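Local atomic coordinates of neuraminidase (Influenza A virus, PDB entry 4GDI), a protein that probably belongs to the sialidases, which cleave terminal sialic acid from glycoconjugates, although its putative active site has diverged. Residues 52-57 against 79-84. Residues are numbered along the deposited sequence; the frame is centred on the assembly and turned at random.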
ATOM      1  N   SER A  52      -7.756  12.395   6.780  1.00 28.88           N
ATOM      2  CA  SER A  52      -7.825  12.600   5.337  1.00 30.86           C
ATOM      3  C   SER A  52      -9.220  12.328   4.774  1.00 23.42           C
ATOM      4  O   SER A  52     -10.136  11.921   5.497  1.00 25.64           O
ATOM      5  CB  SER A  52      -6.788  11.726   4.632  1.00 38.84           C
ATOM      6  OG  SER A  52      -6.992  10.361   4.935  1.00 42.87           O
ATOM      7  N   CYS A  53      -9.369  12.541   3.471  1.00 24.93           N
ATOM      8  CA  CYS A  53     -10.674  12.450   2.832  1.00 27.95           C
ATOM      9  C   CYS A  53     -10.686  11.360   1.773  1.00 26.82           C
ATOM     10  O   CYS A  53      -9.640  10.967   1.247  1.00 26.61           O
ATOM     11  CB  CYS A  53     -11.054  13.801   2.236  1.00 24.33           C
ATOM     12  SG  CYS A  53     -11.097  15.096   3.470  1.00 26.98           S
ATOM     13  N   PHE A  54     -11.879  10.854   1.496  1.00 22.94           N
ATOM     14  CA  PHE A  54     -12.053   9.730   0.595  1.00 19.81           C
ATOM     15  C   PHE A  54     -13.159  10.028  -0.410  1.00 21.24           C
ATOM     16  O   PHE A  54     -14.070  10.813  -0.145  1.00 21.28           O
ATOM     17  CB  PHE A  54     -12.406   8.452   1.378  1.00 21.74           C
ATOM     18  CG  PHE A  54     -11.365   8.056   2.389  1.00 24.03           C
ATOM     19  CD1 PHE A  54     -11.370   8.615   3.663  1.00 30.03           C
ATOM     20  CD2 PHE A  54     -10.375   7.137   2.064  1.00 22.29           C
ATOM     21  CE1 PHE A  54     -10.398   8.269   4.607  1.00 34.74           C
ATOM     22  CE2 PHE A  54      -9.388   6.788   2.998  1.00 29.12           C
ATOM     23  CZ  PHE A  54      -9.408   7.355   4.276  1.00 36.43           C
ATOM     24  N   LYS A  55     -13.050   9.381  -1.560  1.00 21.64           N
ATOM     25  CA  LYS A  55     -14.109   9.325  -2.551  1.00 22.60           C
ATOM     26  C   LYS A  55     -14.897   8.039  -2.339  1.00 20.65           C
ATOM     27  O   LYS A  55     -14.351   6.941  -2.443  1.00 25.98           O
ATOM     28  CB  LYS A  55     -13.513   9.352  -3.961  1.00 21.86           C
ATOM     29  CG  LYS A  55     -14.544   9.176  -5.068  1.00 34.41           C
ATOM     30  CD  LYS A  55     -13.937   9.403  -6.449  1.00 40.58           C
ATOM     31  CE  LYS A  55     -14.094   8.172  -7.331  1.00 42.37           C
ATOM     32  NZ  LYS A  55     -13.175   8.181  -8.502  1.00 47.91           N
ATOM     33  N   PHE A  56     -16.181   8.186  -2.025  1.00 19.49           N
ATOM     34  CA  PHE A  56     -17.108   7.071  -1.961  1.00 20.76           C
ATOM     35  C   PHE A  56     -17.891   7.055  -3.274  1.00 23.68           C
ATOM     36  O   PHE A  56     -18.278   8.109  -3.771  1.00 24.14           O
ATOM     37  CB  PHE A  56     -18.073   7.240  -0.786  1.00 16.52           C
ATOM     38  CG  PHE A  56     -17.427   7.069   0.559  1.00 16.94           C
ATOM     39  CD1 PHE A  56     -16.705   8.095   1.120  1.00 20.39           C
ATOM     40  CD2 PHE A  56     -17.565   5.887   1.264  1.00 22.27           C
ATOM     41  CE1 PHE A  56     -16.117   7.943   2.346  1.00 20.41           C
ATOM     42  CE2 PHE A  56     -16.979   5.736   2.496  1.00 22.97           C
ATOM     43  CZ  PHE A  56     -16.256   6.752   3.030  1.00 19.66           C
ATOM     44  N   PHE A  57     -18.145   5.872  -3.816  1.00 20.25           N
ATOM     45  CA  PHE A  57     -18.789   5.769  -5.117  1.00 21.06           C
ATOM     46  C   PHE A  57     -19.343   4.383  -5.420  1.00 26.16           C
ATOM     47  O   PHE A  57     -18.917   3.387  -4.832  1.00 21.04           O
ATOM     48  CB  PHE A  57     -17.806   6.168  -6.223  1.00 22.18           C
ATOM     49  CG  PHE A  57     -16.618   5.252  -6.351  1.00 28.13           C
ATOM     50  CD1 PHE A  57     -15.484   5.454  -5.591  1.00 22.92           C
ATOM     51  CD2 PHE A  57     -16.629   4.206  -7.258  1.00 26.13           C
ATOM     52  CE1 PHE A  57     -14.387   4.610  -5.713  1.00 25.62           C
ATOM     53  CE2 PHE A  57     -15.533   3.363  -7.390  1.00 29.71           C
ATOM     54  CZ  PHE A  57     -14.414   3.565  -6.619  1.00 24.49           C
ATOM     55  N   LEU A  79     -20.713  -0.310  -3.381  1.00 23.32           N
ATOM     56  CA  LEU A  79     -20.068   0.901  -2.917  1.00 23.13           C
ATOM     57  C   LEU A  79     -18.586   0.643  -2.613  1.00 24.79           C
ATOM     58  O   LEU A  79     -18.243  -0.333  -1.935  1.00 24.11           O
ATOM     59  CB  LEU A  79     -20.772   1.351  -1.630  1.00 22.95           C
ATOM     60  CG  LEU A  79     -20.122   2.489  -0.858  1.00 27.45           C
ATOM     61  CD1 LEU A  79     -20.281   3.818  -1.615  1.00 22.90           C
ATOM     62  CD2 LEU A  79     -20.726   2.554   0.549  1.00 23.10           C
ATOM     63  N   TYR A  80     -17.729   1.546  -3.079  1.00 21.69           N
ATOM     64  CA  TYR A  80     -16.284   1.480  -2.877  1.00 27.57           C
ATOM     65  C   TYR A  80     -15.826   2.800  -2.290  1.00 28.53           C
ATOM     66  O   TYR A  80     -16.539   3.799  -2.366  1.00 26.97           O
ATOM     67  CB  TYR A  80     -15.529   1.319  -4.213  1.00 22.49           C
ATOM     68  CG  TYR A  80     -15.618  -0.028  -4.882  1.00 19.98           C
ATOM     69  CD1 TYR A  80     -16.821  -0.496  -5.394  1.00 26.64           C
ATOM     70  CD2 TYR A  80     -14.481  -0.821  -5.040  1.00 30.45           C
ATOM     71  CE1 TYR A  80     -16.894  -1.731  -6.025  1.00 31.57           C
ATOM     72  CE2 TYR A  80     -14.543  -2.056  -5.669  1.00 26.91           C
ATOM     73  CZ  TYR A  80     -15.752  -2.508  -6.153  1.00 30.92           C
ATOM     74  OH  TYR A  80     -15.814  -3.727  -6.789  1.00 33.87           O
ATOM     75  N   LYS A  81     -14.622   2.815  -1.731  1.00 22.99           N
ATOM     76  CA  LYS A  81     -13.986   4.070  -1.390  1.00 24.24           C
ATOM     77  C   LYS A  81     -12.505   4.048  -1.719  1.00 27.80           C
ATOM     78  O   LYS A  81     -11.835   3.006  -1.658  1.00 24.30           O
ATOM     79  CB  LYS A  81     -14.211   4.447   0.072  1.00 31.00           C
ATOM     80  CG  LYS A  81     -13.322   3.745   1.073  1.00 35.43           C
ATOM     81  CD  LYS A  81     -13.344   4.501   2.399  1.00 27.90           C
ATOM     82  CE  LYS A  81     -12.681   3.712   3.523  1.00 37.82           C
ATOM     83  NZ  LYS A  81     -12.310   4.601   4.672  1.00 52.21           N
ATOM     84  N   THR A  82     -12.018   5.224  -2.080  1.00 19.07           N
ATOM     85  CA  THR A  82     -10.643   5.434  -2.512  1.00 22.66           C
ATOM     86  C   THR A  82     -10.112   6.711  -1.857  1.00 16.98           C
ATOM     87  O   THR A  82     -10.829   7.713  -1.799  1.00 21.97           O
ATOM     88  CB  THR A  82     -10.602   5.642  -4.052  1.00 22.92           C
ATOM     89  OG1 THR A  82     -11.124   4.479  -4.698  1.00 22.65           O
ATOM     90  CG2 THR A  82      -9.187   5.891  -4.535  1.00 29.20           C
ATOM     91  N   PRO A  83      -8.859   6.694  -1.376  1.00 19.32           N
ATOM     92  CA  PRO A  83      -8.258   7.943  -0.880  1.00 25.52           C
ATOM     93  C   PRO A  83      -8.278   9.022  -1.950  1.00 23.18           C
ATOM     94  O   PRO A  83      -7.983   8.755  -3.111  1.00 24.92           O
ATOM     95  CB  PRO A  83      -6.813   7.540  -0.540  1.00 32.27           C
ATOM     96  CG  PRO A  83      -6.867   6.080  -0.305  1.00 36.94           C
ATOM     97  CD  PRO A  83      -7.947   5.546  -1.223  1.00 33.10           C
ATOM     98  N   ILE A  84      -8.630  10.239  -1.561  1.00 24.42           N
ATOM     99  CA  ILE A  84      -8.877  11.290  -2.541  1.00 33.95           C
ATOM    100  C   ILE A  84      -7.685  11.519  -3.499  1.00 39.38           C
ATOM    101  O   ILE A  84      -7.870  11.742  -4.706  1.00 28.20           O
ATOM    102  CB  ILE A  84      -9.280  12.604  -1.837  1.00 35.03           C
ATOM    103  CG1 ILE A  84      -9.864  13.585  -2.849  1.00 49.60           C
ATOM    104  CG2 ILE A  84      -8.105  13.197  -1.075  1.00 34.43           C
ATOM    105  CD1 ILE A  84     -11.148  13.089  -3.473  1.00 41.88           C
TER
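Phe57 and Tyr80 face each other as a hydrogen-bonded pair where antiparallel strands 53-64 and 78-83 pack tightly, inside one sheet of the neuraminidase beta-propeller. Tyr80 N donates to Phe57 O (2.8 Å, 165° at the hydrogen), and Phe57 N returns a bond to Tyr80 O. With CG set between its own N and carbonyl carbon (chi1 64°), the Phe57 ring takes Tyr80 CB over one face, toward the rim; Tyr80 CB lies 3.5 Å from Phe57 CZ. The two rings are 17° from parallel but displaced, with centroids 5.8 Å apart, giving little face-to-face stacking. Thr82 OG1, hydrogen-bonded to Ser93 and Ser88, meets the Phe57 edge at CE1, in plane.

On the other face, Lys81 runs extended beside Phe56, its CB over that ring; Lys81 CD is 3.7 Å from Phe56 CZ. Lys81 NZ ends above the ring centre of Phe54, a partly exposed residue, 3.9 Å from the centroid. Toward Cys53, disulfide-bonded to Cys48, packing thins: Ile84 N still reaches Cys53 O (3.1 Å), but Cys53 CB and Ile84 CG2 stay 4.5 Å apart. Five backbone hydrogen bonds hold the register, while a cation-pi contact probably stabilises the ammonium group at the less buried end.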